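Local coordinates for MS5a (Brassica napus, PDB 6L77), which is a meiosis-related protein of unknown molecular function, with cystatin-like folds in this part of the chain that probably enhance papain-type proteolysis rather than block it, at residues 111-115 / 116-120; 11-14 / 15-19; 22-25 / 26-30; 149-152 / 153-156. All coordinates share one frame; numbering follows the deposited sequence.

Interaction 1. Residues 111-115 / 116-120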
# COMPACT_ATOMS: atom_id res chain seq x y z
N LYS A 111 -5.76 -14.44 -10.14
CA LYS A 111 -6.37 -13.77 -11.28
C LYS A 111 -7.36 -12.72 -10.81
O LYS A 111 -7.89 -12.79 -9.69
CB LYS A 111 -7.11 -14.75 -12.22
CG LYS A 111 -6.28 -15.91 -12.74
CD LYS A 111 -7.13 -16.79 -13.65
CE LYS A 111 -6.51 -18.17 -13.83
NZ LYS A 111 -5.11 -18.12 -14.33
N TRP A 112 -7.60 -11.76 -11.68
CA TRP A 112 -8.71 -10.82 -11.54
C TRP A 112 -10.00 -11.59 -11.25
O TRP A 112 -10.20 -12.68 -11.79
CB TRP A 112 -8.87 -10.02 -12.83
CG TRP A 112 -9.63 -8.75 -12.66
CD1 TRP A 112 -10.98 -8.55 -12.79
CD2 TRP A 112 -9.08 -7.49 -12.29
NE1 TRP A 112 -11.29 -7.24 -12.53
CE2 TRP A 112 -10.14 -6.56 -12.23
CE3 TRP A 112 -7.78 -7.05 -12.01
CZ2 TRP A 112 -9.94 -5.22 -11.89
CZ3 TRP A 112 -7.58 -5.72 -11.68
CH2 TRP A 112 -8.66 -4.83 -11.62
N PRO A 113 -10.90 -11.05 -10.42
CA PRO A 113 -12.17 -11.75 -10.15
C PRO A 113 -12.99 -11.92 -11.41
O PRO A 113 -13.17 -10.98 -12.19
CB PRO A 113 -12.88 -10.84 -9.14
CG PRO A 113 -12.20 -9.48 -9.30
CD PRO A 113 -10.77 -9.82 -9.61
N SER A 114 -13.52 -13.13 -11.58
CA SER A 114 -14.40 -13.47 -12.69
C SER A 114 -15.83 -13.03 -12.39
O SER A 114 -16.19 -12.73 -11.25
CB SER A 114 -14.38 -14.97 -12.94
OG SER A 114 -14.89 -15.66 -11.81
N LYS A 115 -16.66 -13.03 -13.43
CA LYS A 115 -18.05 -12.62 -13.26
C LYS A 115 -18.75 -13.45 -12.19
O LYS A 115 -19.64 -12.94 -11.50
CB LYS A 115 -18.80 -12.71 -14.60
CG LYS A 115 -18.06 -12.02 -15.74
CD LYS A 115 -18.96 -11.71 -16.92
CE LYS A 115 -19.99 -10.65 -16.58
NZ LYS A 115 -20.79 -10.27 -17.77
N GLU A 116 -18.35 -14.73 -12.03
CA GLU A 116 -19.03 -15.57 -11.06
C GLU A 116 -18.69 -15.17 -9.62
O GLU A 116 -19.50 -15.40 -8.72
CB GLU A 116 -18.70 -17.05 -11.30
CG GLU A 116 -17.69 -17.29 -12.40
CD GLU A 116 -16.96 -18.60 -12.22
OE1 GLU A 116 -17.12 -19.23 -11.16
OE2 GLU A 116 -16.22 -18.99 -13.15
N ALA A 117 -17.53 -14.56 -9.41
CA ALA A 117 -17.21 -14.04 -8.08
C ALA A 117 -18.15 -12.90 -7.69
O ALA A 117 -18.61 -12.82 -6.55
CB ALA A 117 -15.75 -13.58 -8.03
N PHE A 118 -18.45 -12.00 -8.64
CA PHE A 118 -19.43 -10.95 -8.38
C PHE A 118 -20.81 -11.53 -8.10
O PHE A 118 -21.52 -11.05 -7.21
CB PHE A 118 -19.48 -9.99 -9.56
CG PHE A 118 -18.19 -9.26 -9.79
CD1 PHE A 118 -17.91 -8.10 -9.09
CD2 PHE A 118 -17.25 -9.74 -10.68
CE1 PHE A 118 -16.70 -7.43 -9.27
CE2 PHE A 118 -16.05 -9.07 -10.88
CZ PHE A 118 -15.78 -7.91 -10.18
N ALA A 119 -21.21 -12.56 -8.86
CA ALA A 119 -22.53 -13.15 -8.68
C ALA A 119 -22.65 -13.96 -7.39
O ALA A 119 -23.77 -14.21 -6.94
CB ALA A 119 -22.89 -14.03 -9.88
N ASP A 120 -21.53 -14.38 -6.81
CA ASP A 120 -21.53 -15.14 -5.56
C ASP A 120 -21.94 -14.23 -4.42
O ASP A 120 -21.18 -13.35 -4.03
CB ASP A 120 -20.13 -15.72 -5.32
CG ASP A 120 -20.03 -16.55 -4.04
OD1 ASP A 120 -20.98 -16.57 -3.22
OD2 ASP A 120 -18.99 -17.20 -3.85

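Interaction 2. Residues 11-14 / 15-19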
# COMPACT_ATOMS: atom_id res chain seq x y z
N PRO A 11 16.76 6.19 -0.54
CA PRO A 11 16.28 5.05 -1.34
C PRO A 11 14.77 5.04 -1.46
O PRO A 11 14.05 5.38 -0.52
CB PRO A 11 16.78 3.83 -0.56
CG PRO A 11 17.92 4.35 0.27
CD PRO A 11 17.58 5.76 0.61
N LEU A 12 14.28 4.62 -2.63
CA LEU A 12 12.85 4.64 -2.88
C LEU A 12 12.09 3.79 -1.87
O LEU A 12 11.00 4.17 -1.44
CB LEU A 12 12.56 4.18 -4.31
CG LEU A 12 11.08 4.15 -4.74
CD1 LEU A 12 10.39 5.47 -4.45
CD2 LEU A 12 10.97 3.81 -6.23
N VAL A 13 12.65 2.65 -1.46
CA VAL A 13 11.91 1.78 -0.53
C VAL A 13 11.64 2.50 0.78
O VAL A 13 10.58 2.33 1.39
CB VAL A 13 12.67 0.44 -0.31
CG1 VAL A 13 14.00 0.64 0.40
CG2 VAL A 13 11.80 -0.53 0.48
N VAL A 14 12.59 3.34 1.23
CA VAL A 14 12.39 4.06 2.48
C VAL A 14 11.29 5.10 2.32
O VAL A 14 10.45 5.28 3.20
CB VAL A 14 13.71 4.70 2.94
CG1 VAL A 14 13.50 5.55 4.16
CG2 VAL A 14 14.74 3.61 3.24
N LYS A 15 11.29 5.82 1.19
CA LYS A 15 10.21 6.78 0.95
C LYS A 15 8.86 6.08 0.90
O LYS A 15 7.88 6.56 1.48
CB LYS A 15 10.47 7.54 -0.35
CG LYS A 15 9.39 8.55 -0.66
CD LYS A 15 9.66 9.29 -1.96
CE LYS A 15 8.43 10.06 -2.41
NZ LYS A 15 8.69 10.74 -3.71
N LEU A 16 8.80 4.91 0.25
CA LEU A 16 7.53 4.19 0.17
C LEU A 16 7.08 3.71 1.55
O LEU A 16 5.91 3.85 1.91
CB LEU A 16 7.66 3.02 -0.81
CG LEU A 16 7.82 3.39 -2.29
CD1 LEU A 16 8.15 2.16 -3.13
CD2 LEU A 16 6.57 4.07 -2.82
N TYR A 17 8.01 3.18 2.36
CA TYR A 17 7.61 2.74 3.70
C TYR A 17 7.23 3.92 4.59
O TYR A 17 6.32 3.80 5.43
CB TYR A 17 8.72 1.91 4.35
CG TYR A 17 8.82 0.53 3.77
CD1 TYR A 17 7.76 -0.02 3.07
CD2 TYR A 17 9.98 -0.23 3.90
CE1 TYR A 17 7.83 -1.29 2.51
CE2 TYR A 17 10.06 -1.52 3.35
CZ TYR A 17 8.98 -2.03 2.65
OH TYR A 17 9.03 -3.29 2.10
N ALA A 18 7.91 5.05 4.45
CA ALA A 18 7.46 6.25 5.16
C ALA A 18 6.03 6.62 4.77
O ALA A 18 5.22 7.02 5.61
CB ALA A 18 8.40 7.42 4.86
N THR A 19 5.71 6.53 3.48
CA THR A 19 4.37 6.88 3.04
C THR A 19 3.35 5.86 3.52
O THR A 19 2.21 6.22 3.83
CB THR A 19 4.38 7.00 1.52
OG1 THR A 19 5.42 7.91 1.14
CG2 THR A 19 3.03 7.50 0.99

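Interaction 3. Residues 22-25 / 26-30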
# COMPACT_ATOMS: atom_id res chain seq x y z
N LEU A 22 2.57 6.92 7.03
CA LEU A 22 1.63 8.04 7.06
C LEU A 22 0.23 7.59 6.67
O LEU A 22 -0.76 8.10 7.22
CB LEU A 22 2.12 9.14 6.12
CG LEU A 22 3.38 9.86 6.62
CD1 LEU A 22 3.83 10.82 5.58
CD2 LEU A 22 3.07 10.61 7.91
N HIS A 23 0.13 6.64 5.74
CA HIS A 23 -1.16 6.05 5.36
C HIS A 23 -1.85 5.40 6.55
O HIS A 23 -3.05 5.62 6.79
CB HIS A 23 -0.90 5.04 4.22
CG HIS A 23 -1.97 4.01 4.01
ND1 HIS A 23 -3.31 4.33 3.86
CD2 HIS A 23 -1.88 2.67 3.85
CE1 HIS A 23 -4.00 3.22 3.65
NE2 HIS A 23 -3.16 2.20 3.63
N ARG A 24 -1.13 4.59 7.31
CA ARG A 24 -1.72 3.93 8.48
C ARG A 24 -2.20 4.96 9.49
O ARG A 24 -3.35 4.91 9.95
CB ARG A 24 -0.69 2.98 9.11
CG ARG A 24 -1.12 2.36 10.44
CD ARG A 24 -0.14 1.31 10.92
NE ARG A 24 -0.57 0.68 12.18
CZ ARG A 24 -0.22 1.10 13.39
NH1 ARG A 24 0.58 2.15 13.52
NH2 ARG A 24 -0.66 0.47 14.46
N TYR A 25 -1.35 5.94 9.82
CA TYR A 25 -1.73 6.98 10.77
C TYR A 25 -2.92 7.80 10.27
O TYR A 25 -3.90 7.99 11.00
CB TYR A 25 -0.53 7.91 11.02
CG TYR A 25 -0.80 8.95 12.07
CD1 TYR A 25 -0.65 8.66 13.42
CD2 TYR A 25 -1.21 10.24 11.70
CE1 TYR A 25 -0.90 9.63 14.39
CE2 TYR A 25 -1.46 11.21 12.67
CZ TYR A 25 -1.30 10.89 14.00
OH TYR A 25 -1.54 11.85 14.97
N ASN A 26 -2.84 8.29 9.04
CA ASN A 26 -3.90 9.15 8.52
C ASN A 26 -5.24 8.43 8.51
O ASN A 26 -6.28 9.04 8.79
CB ASN A 26 -3.57 9.62 7.10
CG ASN A 26 -2.55 10.72 7.08
OD1 ASN A 26 -2.43 11.51 8.03
ND2 ASN A 26 -1.81 10.80 5.98
N MSE A 27 -5.24 7.15 8.18
CA MSE A 27 -6.49 6.42 8.10
C MSE A 27 -7.08 6.19 9.47
O MSE A 27 -8.29 6.27 9.66
CB MSE A 27 -6.28 5.10 7.37
CG MSE A 27 -5.87 5.30 5.93
SE MSE A 27 -7.40 5.20 4.73
CE MSE A 27 -7.82 3.36 5.16
N LEU A 28 -6.22 5.90 10.44
CA LEU A 28 -6.70 5.63 11.79
C LEU A 28 -7.13 6.91 12.49
O LEU A 28 -8.07 6.89 13.31
CB LEU A 28 -5.61 4.94 12.59
CG LEU A 28 -5.38 3.48 12.25
CD1 LEU A 28 -4.10 2.98 12.90
CD2 LEU A 28 -6.57 2.66 12.70
N GLU A 29 -6.46 8.02 12.21
CA GLU A 29 -6.69 9.26 12.93
C GLU A 29 -7.57 10.24 12.17
O GLU A 29 -7.98 11.25 12.75
CB GLU A 29 -5.34 9.93 13.24
CG GLU A 29 -4.46 9.10 14.13
CD GLU A 29 -5.12 8.78 15.45
OE1 GLU A 29 -5.17 7.60 15.83
OE2 GLU A 29 -5.61 9.73 16.11
N GLY A 30 -7.87 9.98 10.90
CA GLY A 30 -8.64 10.93 10.12
C GLY A 30 -7.88 12.20 9.81
O GLY A 30 -8.49 13.28 9.74

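Interaction 4. Residues 149-152 / 153-156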
# COMPACT_ATOMS: atom_id res chain seq x y z
N ASN A 149 8.35 -3.40 -6.63
CA ASN A 149 8.83 -4.75 -6.34
C ASN A 149 8.94 -5.63 -7.57
O ASN A 149 9.49 -6.74 -7.46
CB ASN A 149 7.92 -5.43 -5.31
CG ASN A 149 8.23 -5.00 -3.89
OD1 ASN A 149 9.21 -5.45 -3.30
ND2 ASN A 149 7.39 -4.12 -3.33
N ARG A 150 8.46 -5.19 -8.74
CA ARG A 150 8.73 -5.97 -9.95
C ARG A 150 10.22 -5.98 -10.28
O ARG A 150 10.76 -7.00 -10.69
CB ARG A 150 7.94 -5.42 -11.14
CG ARG A 150 6.43 -5.60 -11.03
CD ARG A 150 5.79 -5.37 -12.39
NE ARG A 150 6.48 -6.15 -13.40
CZ ARG A 150 6.12 -7.37 -13.78
NH1 ARG A 150 5.05 -7.94 -13.23
NH2 ARG A 150 6.82 -8.02 -14.70
N ASP A 151 10.88 -4.83 -10.12
CA ASP A 151 12.32 -4.75 -10.34
C ASP A 151 12.80 -3.50 -9.61
O ASP A 151 12.59 -2.38 -10.09
CB ASP A 151 12.67 -4.70 -11.82
CG ASP A 151 14.16 -4.86 -12.07
OD1 ASP A 151 14.96 -4.16 -11.42
OD2 ASP A 151 14.52 -5.70 -12.92
N ARG A 152 13.41 -3.69 -8.44
CA ARG A 152 13.79 -2.57 -7.61
C ARG A 152 15.01 -1.83 -8.13
O ARG A 152 15.33 -0.76 -7.61
CB ARG A 152 14.01 -3.05 -6.18
CG ARG A 152 12.71 -3.50 -5.55
CD ARG A 152 12.91 -4.53 -4.50
NE ARG A 152 13.24 -3.96 -3.21
CZ ARG A 152 12.49 -4.07 -2.12
NH1 ARG A 152 11.35 -4.72 -2.13
NH2 ARG A 152 12.92 -3.52 -0.99
N CYS A 153 15.67 -2.37 -9.15
CA CYS A 153 16.88 -1.76 -9.69
C CYS A 153 16.60 -0.69 -10.74
O CYS A 153 17.49 0.11 -11.04
CB CYS A 153 17.77 -2.85 -10.28
SG CYS A 153 18.19 -4.12 -9.07
N LEU A 154 15.39 -0.65 -11.29
CA LEU A 154 15.03 0.35 -12.28
C LEU A 154 15.08 1.76 -11.67
O LEU A 154 15.17 1.94 -10.46
CB LEU A 154 13.64 0.08 -12.85
CG LEU A 154 13.59 -0.75 -14.13
CD1 LEU A 154 14.27 0.01 -15.26
CD2 LEU A 154 14.24 -2.10 -13.93
N ASP A 155 15.03 2.75 -12.56
CA ASP A 155 14.92 4.16 -12.16
C ASP A 155 13.45 4.55 -12.30
O ASP A 155 13.03 5.18 -13.27
CB ASP A 155 15.84 5.03 -13.01
CG ASP A 155 15.98 6.44 -12.45
OD1 ASP A 155 16.65 6.59 -11.41
OD2 ASP A 155 15.43 7.38 -13.06
N HIS A 156 12.67 4.16 -11.29
CA HIS A 156 11.22 4.22 -11.40
C HIS A 156 10.73 5.65 -11.55
O HIS A 156 11.20 6.56 -10.86
CB HIS A 156 10.59 3.56 -10.17
CG HIS A 156 11.09 2.17 -9.93
ND1 HIS A 156 12.20 1.90 -9.15
CD2 HIS A 156 10.67 0.98 -10.41
CE1 HIS A 156 12.41 0.60 -9.14
NE2 HIS A 156 11.50 0.01 -9.89

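Interaction 1. Residues 111-115 / 116-120
Pro113 and the ring of Phe118 pack against each other at the start of the short helix 115-119, with Ser114 between them in the N-cap position. The closely packed side is apolar. Pro113 CG lies 4.0 Å from Phe118 CZ, and Pro113 CB is 4.1 Å from Ala117 CB, so the proline packs against two residues of the first helical turn. Phe118 CG stands beside its own backbone N (chi1 -63°), which swings the ring back beside the entry to the helix, edge toward the backbone. There Lys115 CA meets the ring edge in its plane, and Ser114 O approaches Phe118 CD2 obliquely at 3.2 Å. Leu125 of strand 124-127 touches both Pro113 and Phe118, and Lys127 makes a cation-pi contact with the phenyl ring. This side thus ties the helix to an edge strand of the cystatin-like sheet.

The other side is looser and faces solvent. Glu116 has CG almost eclipsing its backbone N (chi1 4°), and the contact with Ser114 is made by this methylene, 3.3 Å from Ser114 OG. Lys115 sends its chain away from the turn. Between the two sides runs the backbone. Ala119 N donates to Lys115 O over 3.1 Å in the usual helical pattern. The bond before it is bent: Ala117 N reaches Ser114 O at 2.9 Å with an N-H...O angle of only 132°, the donor sitting above the carbonyl plane instead of on a lone pair.

Interaction 2. Residues 11-14 / 15-19
From Leu12 on the backbone is regular alpha helix, with Pro11 as N-cap, and its first i to i+4 bond, from Lys15 N to Pro11 O, is 3.3 Å long. By Ala18 N to Val14 O the bond has shortened to 2.8 Å. Along one side Leu12 and Leu16 pack across each other: Leu12 CG lies 3.9 Å from Leu16 CD1, and Leu12 CD1 in turn meets Leu16 CG. A quarter-turn on, the CG2 branch of Val13 presses on the Tyr17 ring, 3.5 Å from Tyr17 CE2. That methyl points down the helix because it is the branch opposite the backbone N, CG1 taking the place between N and the carbonyl carbon (chi1 66°). This is the first half of the long helix that lies across the curved antiparallel sheet of a cystatin-like fold. Val14 faces Tyr52 and Ile54 of strand 49-60, while Phe148 of helix 138-150 covers Leu12, Val13 and Leu16. Tyr17 carries its hydroxyl on to Gln75 OE1, a hydrogen bond that fixes the far end of the ring. At the following turn Lys15 O accepts twice, from Thr19 N at 3.0 Å and from Thr19 OG1 at 2.8 Å, the two donors reaching it from opposite faces of the carbonyl plane.

Interaction 3. Residues 22-25 / 26-30
Asn26, whose backbone N donates to Leu22 O over 2.8 Å, has its side-chain OD1 gripped by two donors beyond the helix, Thr31 OG1 and Leu33 N. With CG beside its backbone N (chi1 -77°), the side chain lies back along the preceding turn and crosses that of Tyr25 at about a right angle. The tyrosine ring is covered on one face by Glu29: CG of the glutamate sits 3.7 Å from the centroid of the Tyr25 ring and close to its normal, a CH-pi contact made by the methylene and not by the carboxylate. Phe69 meets the same tyrosine edge-to-face. One turn round, Met27, present as selenomethionine, brings CG to 3.4 Å from His23 ND1, while its selenium stands at the edge of the imidazole, 5.0 Å from SE to the ring centroid. Tyr142 OH binds His23 NE2, which helps to set the ring rotation. Leu28 CD1 lies 3.9 Å from CG of the extended Arg24 and stands over one face of its guanidinium, toward the rim; NE and NH1 are bound by His217 O and Ser88 OG. Glu29 N binds Tyr25 O at 2.8 Å, and a weak bond from Gly30 N to Asn26 O follows. Gly30 turns to positive phi, a left-handed residue of the kind that commonly ends a helix, here closing the long helix of the cystatin-like fold before strand 34-45.

Interaction 4. Residues 149-152 / 153-156
Asp151 holds CG opposite its backbone N (chi1 -170°) and His156 holds CG beside its own (chi1 -54°), and these two settings bring a carboxylate and an imidazole to the same tight bend. Asp151 OD1 turns inward to accept from Cys153 N at 3.0 Å, an Asx turn that starts the type I beta turn from Asp151 to Leu154. Leu154 covers one face of the carboxylate, its CD2 3.3 Å from Asp151 CG, while Cys153 N comes in near the plane. His156 closes the loop from the other direction: NE2 donates to Asp151 O at 2.6 Å, with the carbonyl oxygen near the ring plane but the N-H...O angle bent to 136°. Phe148 meets the same imidazole edge-to-face. Arg152 points away from the turn, toward Gln75, which takes its NH2; a weak bond links Arg152 NH1 to Asn149 OD1. The loop leads out of helix 138-150 toward strand 161-170, and one residue, Asp151, serves both ends of the bend, with its side chain for Cys153 and its carbonyl for His156. Donation by NE2 places a proton on that nitrogen, and the Asp151 carboxylate, 5.6 Å from OD1 to His156 NE2, could modestly favour a positive charge on the imidazole.

In the fold
Interactions 2 and 3 lie in succession on helix 12-29, with two residues between them and their centres about 16 Å apart, and account for most of its length. Interaction 4 meets the N-terminal end of that helix: Val13 CG2 lies 3.5 Å from Arg152 NH2, and Leu12 CD2 lies 3.7 Å from His156 ND1. Gln75 joins the two further, since its OE1 receives both Tyr17 OH and Arg152 NH2. Interaction 3, at the other end of the helix, has its centre about 27 Å from that of interaction 4. Interaction 1 stands apart beside edge strand 124-127, its nearest atoms about 13 Å from interaction 4 and about 18 Å from interaction 3.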